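Local coordinates for thiosulfate sulfurtransferase TUM1 (Saccharomyces cerevisiae, PDB 3UTN), which transfers persulfide sulfur from NFS1 to UBA4 for 2-thiolation of the wobble uridine of tRNAs, using the second of its two rhodanese domains, at residues P90-F95 with C282-S287; F79-I84 with N124-R129; R304-D307 with E312-L315. All coordinates share one frame; numbering follows the deposited sequence. Where two conformers were deposited one is given.

Interaction 1. Residues P90-F95 with C282-S287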
loop_
_atom_site.group_PDB
_atom_site.type_symbol
_atom_site.label_atom_id
_atom_site.label_comp_id
_atom_site.label_asym_id
_atom_site.label_seq_id
_atom_site.Cartn_x
_atom_site.Cartn_y
_atom_site.Cartn_z
ATOM N N PRO A 90 10.521 7.721 -13.746
ATOM C CA PRO A 90 11.837 7.671 -13.106
ATOM C C PRO A 90 11.700 7.432 -11.608
ATOM O O PRO A 90 12.689 7.175 -10.923
ATOM C CB PRO A 90 12.413 9.066 -13.368
ATOM C CG PRO A 90 11.232 9.935 -13.593
ATOM C CD PRO A 90 10.195 9.072 -14.242
ATOM N N TYR A 91 10.466 7.502 -11.120
ATOM C CA TYR A 91 10.180 7.362 -9.704
ATOM C C TYR A 91 9.708 5.948 -9.429
ATOM O O TYR A 91 9.002 5.359 -10.241
ATOM C CB TYR A 91 9.151 8.413 -9.271
ATOM C CG TYR A 91 9.439 9.736 -9.933
ATOM C CD1 TYR A 91 10.619 10.421 -9.658
ATOM C CD2 TYR A 91 8.569 10.270 -10.880
ATOM C CE1 TYR A 91 10.913 11.621 -10.278
ATOM C CE2 TYR A 91 8.857 11.470 -11.511
ATOM C CZ TYR A 91 10.029 12.138 -11.200
ATOM O OH TYR A 91 10.337 13.323 -11.815
ATOM N N PRO A 92 10.133 5.390 -8.290
ATOM C CA PRO A 92 9.808 4.022 -7.927
ATOM C C PRO A 92 8.326 3.843 -7.631
ATOM O O PRO A 92 7.659 4.784 -7.190
ATOM C CB PRO A 92 10.635 3.782 -6.658
ATOM C CG PRO A 92 10.940 5.136 -6.126
ATOM C CD PRO A 92 11.025 6.034 -7.313
ATOM N N HIS A 93 7.831 2.639 -7.903
ATOM C CA HIS A 93 6.506 2.196 -7.483
ATOM C C HIS A 93 5.427 3.163 -7.811
ATOM O O HIS A 93 4.526 3.398 -7.007
ATOM C CB HIS A 93 6.504 1.909 -5.994
ATOM C CG HIS A 93 7.537 0.906 -5.588
ATOM N ND1 HIS A 93 7.585 -0.328 -6.117
ATOM C CD2 HIS A 93 8.586 0.989 -4.685
ATOM C CE1 HIS A 93 8.611 -1.001 -5.582
ATOM N NE2 HIS A 93 9.224 -0.194 -4.703
ATOM N N MET A 94 5.517 3.740 -9.000
ATOM C CA MET A 94 4.509 4.663 -9.447
ATOM C C MET A 94 3.329 3.869 -9.922
ATOM O O MET A 94 3.480 2.822 -10.548
ATOM C CB MET A 94 5.038 5.579 -10.541
ATOM C CG MET A 94 6.052 6.576 -10.011
ATOM S SD MET A 94 5.477 7.388 -8.512
ATOM C CE MET A 94 4.169 8.414 -9.186
ATOM N N PHE A 95 2.154 4.374 -9.598
ATOM C CA PHE A 95 0.927 3.694 -9.906
ATOM C C PHE A 95 0.912 3.267 -11.360
ATOM O O PHE A 95 1.299 4.046 -12.234
ATOM C CB PHE A 95 -0.252 4.600 -9.627
ATOM C CG PHE A 95 -1.516 3.853 -9.430
ATOM C CD1 PHE A 95 -1.776 3.238 -8.216
ATOM C CD2 PHE A 95 -2.425 3.724 -10.464
ATOM C CE1 PHE A 95 -2.939 2.527 -8.028
ATOM C CE2 PHE A 95 -3.588 3.008 -10.283
ATOM C CZ PHE A 95 -3.843 2.404 -9.070
ATOM N N CYS A 282 5.442 8.260 1.278
ATOM C CA CYS A 282 6.567 7.655 1.950
ATOM C C CYS A 282 7.717 7.939 1.034
ATOM O O CYS A 282 7.794 9.033 0.477
ATOM C CB CYS A 282 6.361 6.159 2.128
ATOM S SG CYS A 282 5.804 5.354 0.622
ATOM N N GLY A 283 8.595 6.963 0.858
ATOM C CA GLY A 283 9.734 7.130 -0.017
ATOM C C GLY A 283 9.309 6.941 -1.449
ATOM O O GLY A 283 9.736 7.680 -2.334
ATOM N N THR A 284 8.430 5.965 -1.659
ATOM C CA THR A 284 8.150 5.451 -2.990
ATOM C C THR A 284 6.659 5.277 -3.261
ATOM O O THR A 284 6.262 4.990 -4.388
ATOM C CB THR A 284 8.843 4.085 -3.195
ATOM O OG1 THR A 284 8.301 3.135 -2.272
ATOM C CG2 THR A 284 10.340 4.187 -2.955
ATOM N N GLY A 285 5.838 5.433 -2.227
ATOM C CA GLY A 285 4.396 5.278 -2.367
ATOM C C GLY A 285 3.870 3.926 -1.928
ATOM O O GLY A 285 2.654 3.740 -1.845
ATOM N N VAL A 286 4.763 2.974 -1.653
ATOM C CA VAL A 286 4.327 1.646 -1.214
ATOM C C VAL A 286 3.920 1.643 0.259
ATOM O O VAL A 286 2.791 1.295 0.587
ATOM C CB VAL A 286 5.343 0.521 -1.529
ATOM C CG1 VAL A 286 5.419 0.285 -3.031
ATOM C CG2 VAL A 286 6.724 0.817 -0.952
ATOM N N SER A 287 4.829 2.056 1.138
ATOM C CA SER A 287 4.537 2.079 2.558
ATOM C C SER A 287 3.551 3.188 2.890
ATOM O O SER A 287 2.876 3.141 3.913
ATOM C CB SER A 287 5.815 2.220 3.377
ATOM O OG SER A 287 6.341 3.513 3.257
#

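Interaction 2. Residues F79-I84 with N124-R129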
loop_
_atom_site.group_PDB
_atom_site.type_symbol
_atom_site.label_atom_id
_atom_site.label_comp_id
_atom_site.label_asym_id
_atom_site.label_seq_id
_atom_site.Cartn_x
_atom_site.Cartn_y
_atom_site.Cartn_z
ATOM N N PHE A 79 0.903 -10.761 -7.526
ATOM C CA PHE A 79 0.784 -9.416 -8.031
ATOM C C PHE A 79 2.162 -8.816 -7.943
ATOM O O PHE A 79 2.669 -8.547 -6.855
ATOM C CB PHE A 79 -0.193 -8.619 -7.186
ATOM C CG PHE A 79 -0.449 -7.233 -7.691
ATOM C CD1 PHE A 79 0.456 -6.211 -7.441
ATOM C CD2 PHE A 79 -1.609 -6.944 -8.398
ATOM C CE1 PHE A 79 0.214 -4.924 -7.892
ATOM C CE2 PHE A 79 -1.858 -5.658 -8.851
ATOM C CZ PHE A 79 -0.947 -4.647 -8.595
ATOM N N ASP A 80 2.767 -8.615 -9.097
ATOM C CA ASP A 80 4.094 -8.074 -9.145
ATOM C C ASP A 80 4.031 -6.571 -8.963
ATOM O O ASP A 80 3.767 -5.827 -9.904
ATOM C CB ASP A 80 4.768 -8.438 -10.457
ATOM C CG ASP A 80 6.252 -8.221 -10.410
ATOM O OD1 ASP A 80 6.689 -7.306 -9.687
ATOM O OD2 ASP A 80 6.976 -8.962 -11.087
ATOM N N ILE A 81 4.274 -6.146 -7.730
ATOM C CA ILE A 81 4.295 -4.736 -7.364
ATOM C C ILE A 81 5.183 -3.941 -8.314
ATOM O O ILE A 81 4.836 -2.833 -8.716
ATOM C CB ILE A 81 4.771 -4.577 -5.896
ATOM C CG1 ILE A 81 3.657 -5.006 -4.933
ATOM C CG2 ILE A 81 5.259 -3.167 -5.600
ATOM C CD1 ILE A 81 2.391 -4.179 -5.001
ATOM N N ASP A 82 6.315 -4.529 -8.684
ATOM C CA ASP A 82 7.268 -3.867 -9.565
ATOM C C ASP A 82 6.767 -3.781 -10.991
ATOM O O ASP A 82 6.828 -2.721 -11.602
ATOM C CB ASP A 82 8.605 -4.592 -9.543
ATOM C CG ASP A 82 9.286 -4.489 -8.217
ATOM O OD1 ASP A 82 9.180 -3.427 -7.573
ATOM O OD2 ASP A 82 9.930 -5.470 -7.814
ATOM N N ALA A 83 6.290 -4.903 -11.517
ATOM C CA ALA A 83 5.838 -4.963 -12.901
ATOM C C ALA A 83 4.545 -4.193 -13.085
ATOM O O ALA A 83 4.356 -3.530 -14.097
ATOM C CB ALA A 83 5.675 -6.405 -13.345
ATOM N N ILE A 84 3.666 -4.266 -12.094
ATOM C CA ILE A 84 2.378 -3.594 -12.174
ATOM C C ILE A 84 2.518 -2.209 -11.562
ATOM O O ILE A 84 1.919 -1.867 -10.542
ATOM C CB ILE A 84 1.261 -4.423 -11.530
ATOM C CG1 ILE A 84 1.426 -5.892 -11.937
ATOM C CG2 ILE A 84 -0.101 -3.867 -11.926
ATOM C CD1 ILE A 84 0.582 -6.875 -11.164
ATOM N N ASN A 124 1.441 -6.676 5.472
ATOM C CA ASN A 124 0.915 -5.353 5.162
ATOM C C ASN A 124 2.004 -4.403 4.769
ATOM O O ASN A 124 2.091 -3.277 5.256
ATOM C CB ASN A 124 0.143 -4.818 6.345
ATOM C CG ASN A 124 -1.126 -5.569 6.546
ATOM O OD1 ASN A 124 -1.828 -5.841 5.580
ATOM N ND2 ASN A 124 -1.428 -5.921 7.780
ATOM N N PHE A 125 2.846 -4.892 3.881
ATOM C CA PHE A 125 3.977 -4.142 3.446
ATOM C C PHE A 125 3.715 -3.648 2.040
ATOM O O PHE A 125 3.630 -2.459 1.815
ATOM C CB PHE A 125 5.209 -5.019 3.504
ATOM C CG PHE A 125 6.471 -4.300 3.175
ATOM C CD1 PHE A 125 7.170 -4.608 2.023
ATOM C CD2 PHE A 125 6.965 -3.314 4.021
ATOM C CE1 PHE A 125 8.344 -3.945 1.710
ATOM C CE2 PHE A 125 8.141 -2.647 3.716
ATOM C CZ PHE A 125 8.832 -2.965 2.557
ATOM N N SER A 126 3.565 -4.574 1.105
ATOM C CA SER A 126 3.276 -4.222 -0.276
ATOM C C SER A 126 1.837 -4.553 -0.602
ATOM O O SER A 126 1.277 -4.063 -1.579
ATOM C CB SER A 126 4.191 -5.009 -1.197
ATOM O OG SER A 126 4.125 -6.391 -0.885
ATOM N N SER A 127 1.242 -5.417 0.205
ATOM C CA SER A 127 -0.124 -5.823 -0.041
ATOM C C SER A 127 -1.082 -4.640 0.014
ATOM O O SER A 127 -1.962 -4.552 -0.826
ATOM C CB SER A 127 -0.557 -6.943 0.897
ATOM O OG SER A 127 -0.419 -6.556 2.242
ATOM N N PRO A 128 -0.898 -3.703 0.971
ATOM C CA PRO A 128 -1.829 -2.585 0.963
ATOM C C PRO A 128 -1.712 -1.818 -0.337
ATOM O O PRO A 128 -2.722 -1.493 -0.945
ATOM C CB PRO A 128 -1.363 -1.728 2.141
ATOM C CG PRO A 128 -0.652 -2.683 3.034
ATOM C CD PRO A 128 0.065 -3.579 2.079
ATOM N N ARG A 129 -0.479 -1.551 -0.759
ATOM C CA ARG A 129 -0.225 -0.905 -2.029
ATOM C C ARG A 129 -0.970 -1.635 -3.126
ATOM O O ARG A 129 -1.629 -1.023 -3.959
ATOM C CB ARG A 129 1.266 -0.935 -2.340
ATOM C CG ARG A 129 1.587 -0.499 -3.749
ATOM C CD ARG A 129 1.512 1.007 -3.828
ATOM N NE ARG A 129 1.600 1.475 -5.196
ATOM C CZ ARG A 129 1.846 2.732 -5.528
ATOM N NH1 ARG A 129 2.043 3.635 -4.583
ATOM N NH2 ARG A 129 1.903 3.082 -6.802
#

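Interaction 3. Residues R304-D307 with E312-L315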
loop_
_atom_site.group_PDB
_atom_site.type_symbol
_atom_site.label_atom_id
_atom_site.label_comp_id
_atom_site.label_asym_id
_atom_site.label_seq_id
_atom_site.Cartn_x
_atom_site.Cartn_y
_atom_site.Cartn_z
ATOM N N ARG A 304 -5.423 10.282 0.604
ATOM C CA ARG A 304 -4.861 10.016 -0.685
ATOM C C ARG A 304 -3.416 9.671 -0.507
ATOM O O ARG A 304 -2.807 9.974 0.518
ATOM C CB ARG A 304 -5.019 11.219 -1.592
ATOM C CG ARG A 304 -6.449 11.435 -2.039
ATOM C CD ARG A 304 -6.513 12.629 -2.964
ATOM N NE ARG A 304 -5.973 13.810 -2.303
ATOM C CZ ARG A 304 -5.450 14.845 -2.945
ATOM N NH1 ARG A 304 -5.374 14.838 -4.273
ATOM N NH2 ARG A 304 -4.982 15.871 -2.254
ATOM N N LEU A 305 -2.883 8.991 -1.498
ATOM C CA LEU A 305 -1.494 8.668 -1.494
ATOM C C LEU A 305 -0.802 9.612 -2.433
ATOM O O LEU A 305 -1.162 9.712 -3.606
ATOM C CB LEU A 305 -1.268 7.240 -1.954
ATOM C CG LEU A 305 0.214 6.889 -1.992
ATOM C CD1 LEU A 305 0.689 6.470 -0.615
ATOM C CD2 LEU A 305 0.441 5.792 -3.001
ATOM N N TYR A 306 0.192 10.309 -1.911
ATOM C CA TYR A 306 1.120 10.993 -2.761
ATOM C C TYR A 306 2.013 9.891 -3.299
ATOM O O TYR A 306 2.969 9.476 -2.659
ATOM C CB TYR A 306 1.919 12.040 -1.994
ATOM C CG TYR A 306 3.053 12.600 -2.806
ATOM C CD1 TYR A 306 2.948 12.712 -4.190
ATOM C CD2 TYR A 306 4.225 13.018 -2.199
ATOM C CE1 TYR A 306 3.978 13.228 -4.942
ATOM C CE2 TYR A 306 5.263 13.543 -2.948
ATOM C CZ TYR A 306 5.131 13.636 -4.318
ATOM O OH TYR A 306 6.148 14.142 -5.075
ATOM N N ASP A 307 1.665 9.411 -4.482
ATOM C CA ASP A 307 2.310 8.240 -5.021
ATOM C C ASP A 307 3.775 8.522 -5.299
ATOM O O ASP A 307 4.640 7.752 -4.893
ATOM C CB ASP A 307 1.588 7.771 -6.273
ATOM C CG ASP A 307 2.083 6.441 -6.759
ATOM O OD1 ASP A 307 2.626 5.665 -5.947
ATOM O OD2 ASP A 307 1.930 6.173 -7.959
ATOM N N GLU A 312 10.010 11.105 -5.695
ATOM C CA GLU A 312 9.600 12.037 -6.713
ATOM C C GLU A 312 9.683 13.444 -6.169
ATOM O O GLU A 312 10.122 14.355 -6.864
ATOM C CB GLU A 312 8.187 11.757 -7.175
ATOM C CG GLU A 312 7.764 12.667 -8.302
ATOM C CD GLU A 312 6.272 12.791 -8.416
ATOM O OE1 GLU A 312 5.595 12.935 -7.374
ATOM O OE2 GLU A 312 5.781 12.761 -9.556
ATOM N N TRP A 313 9.260 13.614 -4.921
ATOM C CA TRP A 313 9.292 14.916 -4.295
ATOM C C TRP A 313 10.649 15.537 -4.414
ATOM O O TRP A 313 10.784 16.647 -4.917
ATOM C CB TRP A 313 8.922 14.840 -2.827
ATOM C CG TRP A 313 8.964 16.215 -2.254
ATOM C CD1 TRP A 313 9.962 16.788 -1.487
ATOM C CD2 TRP A 313 7.979 17.272 -2.458
ATOM N NE1 TRP A 313 9.652 18.082 -1.180
ATOM C CE2 TRP A 313 8.475 18.435 -1.735
ATOM C CE3 TRP A 313 6.763 17.356 -3.127
ATOM C CZ2 TRP A 313 7.773 19.625 -1.696
ATOM C CZ3 TRP A 313 6.068 18.561 -3.085
ATOM C CH2 TRP A 313 6.568 19.667 -2.391
ATOM N N VAL A 314 11.657 14.819 -3.936
ATOM C CA VAL A 314 13.033 15.289 -3.966
ATOM C C VAL A 314 13.493 15.535 -5.389
ATOM O O VAL A 314 13.998 16.615 -5.706
ATOM C CB VAL A 314 13.973 14.290 -3.288
ATOM C CG1 VAL A 314 15.426 14.599 -3.619
ATOM C CG2 VAL A 314 13.751 14.346 -1.797
ATOM N N LEU A 315 13.297 14.536 -6.240
ATOM C CA LEU A 315 13.766 14.601 -7.618
ATOM C C LEU A 315 13.148 15.752 -8.391
ATOM O O LEU A 315 13.816 16.384 -9.201
ATOM C CB LEU A 315 13.516 13.278 -8.337
ATOM C CG LEU A 315 14.475 12.157 -7.934
ATOM C CD1 LEU A 315 14.083 10.839 -8.581
ATOM C CD2 LEU A 315 15.912 12.529 -8.277
#

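Interaction 1. Residues P90-F95 with C282-S287
Pro92 and Thr284 bring the two backbones together, their CA atoms 5.4 Å apart where an irregular loop of the first rhodanese domain meets the loop that begins at the catalytic Cys282. No hydrogen bond joins the two segments; the carbonyl atoms Pro92 O and Thr284 O, both acceptors, come within 3.1 Å. The proline ring meets the threonine methyl at about a right angle, and Pro92 CG presses on Thr284 CG2 at 3.4 Å, a close squeeze for two carbons. His93 runs beside Thr284 in the same direction. The edge of its imidazole faces the threonine, with His93 CD2 3.2 Å from Thr284 OG1. In the conformer given, Val286 CG1 lies over one face, 3.7 Å from the centroid of the His93 ring, a CH-pi contact that the second deposited conformer need not make. His93 CG stands anti to its carbonyl carbon (chi1 -56°), which lays the ring across this methyl, while Trp54 meets the ring edge-to-face. Val286 lies where the active-site loop leads into the helix that follows. The chemistry is therefore that of shape: methyl, proline ring and imidazole fit the first domain against the catalytic loop of the second.

Interaction 2. Residues F79-I84 with N124-R129
Ile81 reaches the turn ahead of helix 127-136 with the outer end of its longer branch. Its CG1 rests on the CB of Ser126 at 3.8 Å, and the terminal CD1 of Ile81 lies 3.6 Å from the carbonyl atom Ser126 O. The same methyl also meets the aliphatic part of Arg129, Ile81 CD1 standing 4.0 Å from Arg129 CG, three residues further on. The isoleucine thus spans the entry into the helix, from Ser126 to Arg129, by van der Waals contact, with no hydrogen bond between the segments. A chi1 of -74° turns the longer branch of Ile81 away from its own carbonyl carbon and onto this entry.

In the next shell, polar groups fix both sides. Asp80 OD1 accepts the backbone N of Ala83 at 3.0 Å, approached from above the carboxylate plane, and takes a weak bond from Asp82 N. This Asx motif, together with the backbone bond from Ile84 N to Asp80 O at 2.7 Å, folds residues 80-84 into a compact turn that presents Ile81. Across the contact, Ser126 OG is bonded to Ala52 O, while Asp120 OD2 accepts the backbone N atoms of Phe125, Ser126 and Ser127. Arg129 CG passes Ile81, and beyond it the chain bends (chi2 78°), its guanidinium group running on to a salt bridge with Asp307 of the second rhodanese domain. Such packing of the loop after strand 77-78 against the beginning of helix 127-136, which follows strand 115-119, belongs to the alpha/beta rhodanese fold, here in the domain that lacks the catalytic cysteine.

Interaction 3. Residues R304-D307 with E312-L315
Tyr306, on strand 303-306, projects toward helix 309-317 and meets Glu312 and Trp313 with the far end of its ring. From CB the ring extends out to the helix, a chi1 of 170° setting CG opposite the backbone N. Along one edge, Tyr306 CE1 comes 2.9 Å from Glu312 OE1; along the other, Tyr306 CE2 packs on Trp313 CB at 3.9 Å, with that CB in the plane of the phenol. At the tip, the hydroxyl Tyr306 OH donates a hydrogen bond to Glu312 OE1 at 2.7 Å. It meets the carboxylate on its anti side, 24° out of the carboxylate plane, and the ring and carboxylate planes are turned 30° from each other. The tip also lies at the edge of the indole, Tyr306 OH standing 3.8 Å from Trp313 CE3. A phenylalanine in its place would probably leave Glu312 OE1 without its hydroxyl partner and the carboxylate held chiefly through OE2. That second oxygen, Glu312 OE2, holds Lys316 in a salt bridge one turn along the helix. Tyr188 and Met191 of helix 188-196 also touch the phenol, as do Ile279 and Ser281 of strand 278-281, so Tyr306 fills the junction between the neighbouring strands 303-306 and 278-281 and helices 188-196 and 309-317.

Interaction 2 lies in the first rhodanese domain and interaction 3 in the second, their centres about 17 Å apart; interaction 1 spans the two domains, its centre about 11 Å from that of interaction 2 and about 7 Å from that of interaction 3. Along the chain, the segments of interactions 1 and 2 alternate, whereas interaction 3 follows both. The Arg129-Asp307 pair lies under the interdomain loop 90-95, and Arg129 NH1 also approaches the Gly285 carbonyl of interaction 1, probably as a weak hydrogen bond. Helix 127-136 of the non-catalytic domain is thereby joined to strand 303-306 and to the loop that carries the persulfide-forming Cys282.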